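Local coordinates for sensory box histidine kinase/response regulator (Burkholderia thailandensis, PDB 3MR0), which probably acts as a sensor kinase of a two-component phosphorelay, of which this chain is a PAS domain, the likely sensing part, at residues Ala31-Leu34 with Ser35-Phe38; Tyr44-Glu48 with Leu49-Ile53. All coordinates share one frame; numbering follows the deposited sequence.

Contact 1: Ala31-Leu34 with Ser35-Phe38; sequences AMYL and SPHF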
ATOM      1  N   ALA A  31      -0.103  10.956  10.789  1.00 22.61           N
ATOM      2  CA  ALA A  31      -1.449  10.454  11.026  1.00 24.75           C
ATOM      3  C   ALA A  31      -2.115   9.875   9.768  1.00 24.99           C
ATOM      4  O   ALA A  31      -2.018  10.429   8.680  1.00 22.26           O
ATOM      5  CB  ALA A  31      -2.317  11.557  11.604  1.00 25.58           C
HETATM    6  N   MSE A  32      -2.834   8.774   9.947  1.00 24.99           N
HETATM    7  CA  MSE A  32      -3.448   8.103   8.830  1.00 23.07           C
HETATM    8  C   MSE A  32      -4.846   7.620   9.201  1.00 24.31           C
HETATM    9  O   MSE A  32      -5.019   6.961  10.216  1.00 25.63           O
HETATM   10  CB  MSE A  32      -2.569   6.936   8.404  1.00 20.25           C
HETATM   11  CG  MSE A  32      -3.029   6.326   7.093  1.00 21.44           C
HETATM   12 SE   MSE A  32      -1.767   5.096   6.273  0.76 29.60          SE
HETATM   13  CE  MSE A  32      -0.859   4.483   7.867  1.00 45.67           C
ATOM     14  N   TYR A  33      -5.840   7.978   8.386  1.00 24.61           N
ATOM     15  CA  TYR A  33      -7.171   7.376   8.472  1.00 26.14           C
ATOM     16  C   TYR A  33      -7.206   6.102   7.645  1.00 23.85           C
ATOM     17  O   TYR A  33      -6.625   6.044   6.566  1.00 21.81           O
ATOM     18  CB  TYR A  33      -8.285   8.319   8.014  1.00 28.55           C
ATOM     19  CG  TYR A  33      -9.603   7.584   7.847  1.00 32.81           C
ATOM     20  CD1 TYR A  33     -10.338   7.174   8.955  1.00 34.72           C
ATOM     21  CD2 TYR A  33     -10.093   7.263   6.580  1.00 34.32           C
ATOM     22  CE1 TYR A  33     -11.535   6.481   8.809  1.00 36.31           C
ATOM     23  CE2 TYR A  33     -11.286   6.577   6.420  1.00 35.82           C
ATOM     24  CZ  TYR A  33     -12.011   6.185   7.541  1.00 36.87           C
ATOM     25  OH  TYR A  33     -13.202   5.493   7.388  1.00 37.30           O
ATOM     26  N   LEU A  34      -7.886   5.089   8.174  1.00 23.22           N
ATOM     27  CA  LEU A  34      -7.979   3.775   7.547  1.00 22.11           C
ATOM     28  C   LEU A  34      -9.437   3.343   7.414  1.00 22.40           C
ATOM     29  O   LEU A  34     -10.203   3.407   8.374  1.00 23.27           O
ATOM     30  CB  LEU A  34      -7.232   2.717   8.381  1.00 21.12           C
ATOM     31  CG  LEU A  34      -5.998   3.089   9.201  1.00 19.97           C
ATOM     32  CD1 LEU A  34      -5.585   1.920  10.027  1.00 18.33           C
ATOM     33  CD2 LEU A  34      -4.884   3.522   8.281  1.00 19.81           C
ATOM     34  N   SER A  35      -9.822   2.892   6.229  1.00 20.62           N
ATOM     35  CA  SER A  35     -11.157   2.396   6.058  1.00 20.45           C
ATOM     36  C   SER A  35     -11.257   1.042   6.751  1.00 22.94           C
ATOM     37  O   SER A  35     -10.235   0.378   7.002  1.00 22.22           O
ATOM     38  CB  SER A  35     -11.496   2.279   4.583  1.00 21.10           C
ATOM     39  OG  SER A  35     -10.701   1.288   3.960  1.00 21.70           O
ATOM     40  N   PRO A  36     -12.494   0.617   7.079  1.00 24.25           N
ATOM     41  CA  PRO A  36     -12.643  -0.726   7.655  1.00 22.71           C
ATOM     42  C   PRO A  36     -11.945  -1.778   6.799  1.00 21.66           C
ATOM     43  O   PRO A  36     -11.251  -2.620   7.387  1.00 22.86           O
ATOM     44  CB  PRO A  36     -14.162  -0.937   7.668  1.00 22.42           C
ATOM     45  CG  PRO A  36     -14.724   0.464   7.781  1.00 23.26           C
ATOM     46  CD  PRO A  36     -13.784   1.342   6.992  1.00 23.17           C
ATOM     47  N   HIS A  37     -12.097  -1.741   5.467  1.00 19.03           N
ATOM     48  CA  HIS A  37     -11.422  -2.757   4.642  1.00 20.21           C
ATOM     49  C   HIS A  37      -9.883  -2.655   4.610  1.00 16.95           C
ATOM     50  O   HIS A  37      -9.192  -3.666   4.440  1.00 15.80           O
ATOM     51  CB  HIS A  37     -11.994  -2.956   3.224  1.00 22.23           C
ATOM     52  CG  HIS A  37     -11.638  -4.299   2.654  1.00 27.33           C
ATOM     53  ND1 HIS A  37     -12.158  -5.477   3.150  1.00 30.17           N
ATOM     54  CD2 HIS A  37     -10.749  -4.664   1.700  1.00 29.39           C
ATOM     55  CE1 HIS A  37     -11.638  -6.505   2.500  1.00 30.16           C
ATOM     56  NE2 HIS A  37     -10.783  -6.038   1.609  1.00 29.68           N
ATOM     57  N   PHE A  38      -9.354  -1.451   4.783  1.00 15.62           N
ATOM     58  CA  PHE A  38      -7.925  -1.325   4.964  1.00 14.50           C
ATOM     59  C   PHE A  38      -7.544  -2.134   6.193  1.00 14.19           C
ATOM     60  O   PHE A  38      -6.628  -2.947   6.149  1.00 14.27           O
ATOM     61  CB  PHE A  38      -7.523   0.134   5.148  1.00 14.86           C
ATOM     62  CG  PHE A  38      -6.049   0.342   5.219  1.00 15.50           C
ATOM     63  CD1 PHE A  38      -5.386   1.002   4.207  1.00 15.69           C
ATOM     64  CD2 PHE A  38      -5.316  -0.145   6.296  1.00 16.04           C
ATOM     65  CE1 PHE A  38      -4.020   1.192   4.261  1.00 16.46           C
ATOM     66  CE2 PHE A  38      -3.934   0.033   6.363  1.00 16.88           C
ATOM     67  CZ  PHE A  38      -3.283   0.699   5.347  1.00 16.73           C
TER
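Leu34 and Phe38 pack side chain on side chain where strand 32-34 gives way to helix 36-41. The contact is local, a strand-to-helix junction with an N-capped helix start. It belongs to a PAS fold, in which short helices and an antiparallel sheet enclose a pocket. Strand 32-34 lies in that sheet between strands 21-25 and 52-53.

The apolar part is a CH-pi contact. Leu34 CD2 sits over one face of the Phe38 ring, 4.2 Å from its centroid and 17° off the ring normal. It is displaced toward the rim, on the side of CE2 and CD2. Leu34 CB adds a second touch, 4.0 Å from Phe38 CD2. The Phe38 ring carbon CG is anti to the backbone N (chi1 -175°), which turns the ring back along the strand so that one ring face meets Leu34 CD2. Leu34 is buried, and Ile53 of strand 52-53 also packs against it. The Phe38 side chain lines a pocket that holds a bound 1-methoxy-2-[2-(2-methoxy-ethoxy]-ethane molecule. That molecule probably came from the crystallisation liquor. Such molecules often mark pockets, and this one may mark the site where many PAS domains bind ligands.

Tyr33 reaches along the chain on its own account. Its OH lies 3.9 Å from Ser35 CA, and Ser35 N sits over one face of its ring. The phenol end thus runs beside the start of the helix, near Pro36 CD.

Ser35 is the N-cap. Ser35 is buried, and its OG is also hydrogen-bonded to Leu22 N of strand 21-25, which ties the helix start to the sheet. Set between the backbone N and the carbonyl carbon, OG faces the first turn of the helix and accepts from Phe38 N at 3.2 Å, with an N-H...O angle of 154°.

Contact 2: Tyr44-Glu48 with Leu49-Ile53; sequences YEDHE and LPDEI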
ATOM      1  N   TYR A  44      -6.853  -7.183  10.410  1.00 21.06           N
ATOM      2  CA  TYR A  44      -7.459  -6.682  11.647  1.00 21.79           C
ATOM      3  C   TYR A  44      -8.936  -6.363  11.503  1.00 21.90           C
ATOM      4  O   TYR A  44      -9.344  -5.722  10.542  1.00 21.09           O
ATOM      5  CB  TYR A  44      -6.744  -5.423  12.133  1.00 24.56           C
ATOM      6  CG  TYR A  44      -5.317  -5.644  12.601  1.00 26.41           C
ATOM      7  CD1 TYR A  44      -5.016  -5.815  13.944  1.00 26.78           C
ATOM      8  CD2 TYR A  44      -4.269  -5.671  11.685  1.00 28.88           C
ATOM      9  CE1 TYR A  44      -3.715  -6.019  14.356  1.00 29.40           C
ATOM     10  CE2 TYR A  44      -2.963  -5.872  12.087  1.00 30.39           C
ATOM     11  CZ  TYR A  44      -2.689  -6.052  13.423  1.00 31.02           C
ATOM     12  OH  TYR A  44      -1.380  -6.255  13.803  1.00 32.02           O
ATOM     13  N   GLU A  45      -9.739  -6.800  12.469  1.00 23.15           N
ATOM     14  CA  GLU A  45     -11.138  -6.385  12.505  1.00 24.78           C
ATOM     15  C   GLU A  45     -11.239  -4.890  12.798  1.00 26.00           C
ATOM     16  O   GLU A  45     -10.348  -4.298  13.407  1.00 25.70           O
ATOM     17  CB  GLU A  45     -11.926  -7.165  13.558  1.00 27.35           C
ATOM     18  CG  GLU A  45     -12.164  -8.611  13.217  1.00 30.95           C
ATOM     19  CD  GLU A  45     -12.835  -8.814  11.852  1.00 35.05           C
ATOM     20  OE1 GLU A  45     -13.632  -7.956  11.416  1.00 34.85           O
ATOM     21  OE2 GLU A  45     -12.569  -9.859  11.219  1.00 37.80           O
ATOM     22  N   ASP A  46     -12.359  -4.296  12.393  1.00 27.45           N
ATOM     23  CA  ASP A  46     -12.585  -2.856  12.499  1.00 27.78           C
ATOM     24  C   ASP A  46     -12.241  -2.318  13.893  1.00 27.18           C
ATOM     25  O   ASP A  46     -11.639  -1.270  14.032  1.00 25.34           O
ATOM     26  CB  ASP A  46     -14.047  -2.563  12.118  1.00 29.06           C
ATOM     27  CG  ASP A  46     -14.334  -1.079  11.920  1.00 30.44           C
ATOM     28  OD1 ASP A  46     -13.381  -0.265  11.802  1.00 31.68           O
ATOM     29  OD2 ASP A  46     -15.536  -0.736  11.865  1.00 30.20           O
ATOM     30  N   HIS A  47     -12.608  -3.063  14.922  1.00 29.95           N
ATOM     31  CA  HIS A  47     -12.399  -2.639  16.303  1.00 32.92           C
ATOM     32  C   HIS A  47     -11.010  -2.947  16.856  1.00 32.98           C
ATOM     33  O   HIS A  47     -10.673  -2.505  17.952  1.00 33.59           O
ATOM     34  CB  HIS A  47     -13.438  -3.301  17.221  1.00 35.77           C
ATOM     35  CG  HIS A  47     -13.113  -4.724  17.576  1.00 35.70           C
ATOM     36  ND1 HIS A  47     -13.650  -5.801  16.907  1.00 34.44           N
ATOM     37  CD2 HIS A  47     -12.311  -5.242  18.536  1.00 34.88           C
ATOM     38  CE1 HIS A  47     -13.195  -6.919  17.442  1.00 33.74           C
ATOM     39  NE2 HIS A  47     -12.379  -6.608  18.430  1.00 33.87           N
ATOM     40  N   GLU A  48     -10.217  -3.726  16.125  1.00 32.41           N
ATOM     41  CA  GLU A  48      -8.872  -4.083  16.580  1.00 31.17           C
ATOM     42  C   GLU A  48      -7.804  -3.034  16.244  1.00 31.75           C
ATOM     43  O   GLU A  48      -6.615  -3.250  16.469  1.00 32.88           O
ATOM     44  CB  GLU A  48      -8.470  -5.433  16.011  1.00 30.34           C
ATOM     45  CG  GLU A  48      -9.353  -6.547  16.472  1.00 30.94           C
ATOM     46  CD  GLU A  48      -9.076  -7.817  15.725  1.00 31.87           C
ATOM     47  OE1 GLU A  48      -8.072  -7.874  15.006  1.00 30.71           O
ATOM     48  OE2 GLU A  48      -9.868  -8.765  15.846  1.00 34.90           O
ATOM     49  N   LEU A  49      -8.241  -1.906  15.702  1.00 31.40           N
ATOM     50  CA  LEU A  49      -7.379  -0.772  15.419  1.00 31.63           C
ATOM     51  C   LEU A  49      -8.303   0.432  15.258  1.00 33.80           C
ATOM     52  O   LEU A  49      -9.380   0.305  14.670  1.00 37.90           O
ATOM     53  CB  LEU A  49      -6.601  -1.000  14.120  1.00 30.89           C
ATOM     54  CG  LEU A  49      -5.559  -2.115  14.027  1.00 31.31           C
ATOM     55  CD1 LEU A  49      -5.146  -2.351  12.583  1.00 29.98           C
ATOM     56  CD2 LEU A  49      -4.354  -1.767  14.870  1.00 31.96           C
ATOM     57  N   PRO A  50      -7.899   1.608  15.767  1.00 32.17           N
ATOM     58  CA  PRO A  50      -8.671   2.870  15.685  1.00 31.27           C
ATOM     59  C   PRO A  50      -8.783   3.440  14.267  1.00 29.36           C
ATOM     60  O   PRO A  50      -7.904   3.170  13.461  1.00 31.37           O
ATOM     61  CB  PRO A  50      -7.863   3.830  16.551  1.00 31.27           C
ATOM     62  CG  PRO A  50      -7.037   2.946  17.402  1.00 31.37           C
ATOM     63  CD  PRO A  50      -6.696   1.757  16.585  1.00 30.41           C
ATOM     64  N   ASP A  51      -9.829   4.193  13.952  1.00 25.90           N
ATOM     65  CA  ASP A  51      -9.925   4.746  12.609  1.00 25.80           C
ATOM     66  C   ASP A  51      -8.689   5.623  12.199  1.00 46.63           C
ATOM     67  O   ASP A  51      -8.605   6.062  11.045  1.00 45.48           O
ATOM     68  CB  ASP A  51     -11.253   5.503  12.403  1.00 27.12           C
ATOM     69  CG  ASP A  51     -12.446   4.574  12.104  1.00 30.45           C
ATOM     70  OD1 ASP A  51     -12.252   3.355  11.940  1.00 32.46           O
ATOM     71  OD2 ASP A  51     -13.596   5.066  12.019  1.00 31.46           O
ATOM     72  N   GLU A  52      -7.735   5.853  13.122  1.00 46.16           N
ATOM     73  CA  GLU A  52      -6.558   6.728  12.871  1.00 43.96           C
ATOM     74  C   GLU A  52      -5.259   6.367  13.624  1.00 41.50           C
ATOM     75  O   GLU A  52      -5.234   6.381  14.852  1.00 42.08           O
ATOM     76  CB  GLU A  52      -6.895   8.192  13.192  1.00 44.80           C
ATOM     77  CG  GLU A  52      -8.054   8.789  12.393  1.00 46.42           C
ATOM     78  CD  GLU A  52      -8.160  10.294  12.567  1.00 48.71           C
ATOM     79  OE1 GLU A  52      -9.232  10.870  12.243  1.00 50.78           O
ATOM     80  OE2 GLU A  52      -7.164  10.898  13.027  1.00 47.70           O
ATOM     81  N   ILE A  53      -4.176   6.087  12.895  1.00 39.48           N
ATOM     82  CA  ILE A  53      -2.885   5.734  13.514  1.00 38.82           C
ATOM     83  C   ILE A  53      -1.723   6.674  13.116  1.00 41.29           C
ATOM     84  O   ILE A  53      -1.631   7.104  11.956  1.00 40.78           O
ATOM     85  CB  ILE A  53      -2.492   4.286  13.204  1.00 36.06           C
ATOM     86  CG1 ILE A  53      -2.438   4.075  11.695  1.00 34.57           C
ATOM     87  CG2 ILE A  53      -3.474   3.329  13.842  1.00 35.44           C
ATOM     88  CD1 ILE A  53      -2.171   2.658  11.283  1.00 34.62           C
TER
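Leu49 lays one methyl over the ring of Tyr44. Leu49 CD1 is 3.3 Å from Tyr44 CG and 3.7 Å from the ring centroid. The direction is 28° off the ring normal, so this is a CH-pi contact over the face, offset toward the rim at the CB end of the ring. Tyr44 CB touches the same methyl. The packing is tight. Leu49 CG is anti to its own carbonyl carbon (chi1 -66°), and the extended end of the chain carries CD1 onto the tyrosine.

A turn of the backbone brings the two residues together. Glu48 N donates to Glu45 O at 2.8 Å, which folds residues 45 to 48 back on themselves. The Glu48 side chain helps a little: its OE1 accepts a weak bond from Glu45 N at 3.2 Å. Its CG also lies over one face of the His47 ring.

Asp46, in the turn, and Asp51, just before strand 52-53, bring their carboxylates close together. Asp46 OD1 and Asp51 OD1 are 3.8 Å apart, and the two planes are nearly coplanar, 18° apart. Lys39, outside both segments, probably makes this tolerable. Lys39 NZ forms a salt bridge with each of the two OD1 atoms and a hydrogen bond to Leu49 O. One ammonium group therefore ties the turn at Asp46 to Leu49 and Asp51. Glu45 OE2 has a salt bridge of its own, to Lys40 NZ.

This is a surface contact of a PAS domain, with its centre about 17 Å from the centre of the chain. The loop connects helix 36-41, which supplies both lysines, to strand 52-53, an outermost strand of the sheet in this chain, where Ile53 packs on Met32 (selenomethionine) of strand 32-34.

How the contacts relate
Contact 1 closes before contact 2 opens, and their centres lie about 8 Å apart. Helix 36-41, whose start belongs to contact 1, and the loop of contact 2 carry the chain from strand 32-34 to strand 52-53. These strands are antiparallel neighbours at one end of the sheet. Two probable backbone hydrogen bonds join them: Leu34 N to Asp51 O at 3.1 Å, and Ile53 N to Met32 O at 2.9 Å. Together the contacts form a connected edge of the PAS domain, with contact 1 facing the pocket and contact 2 at the surface.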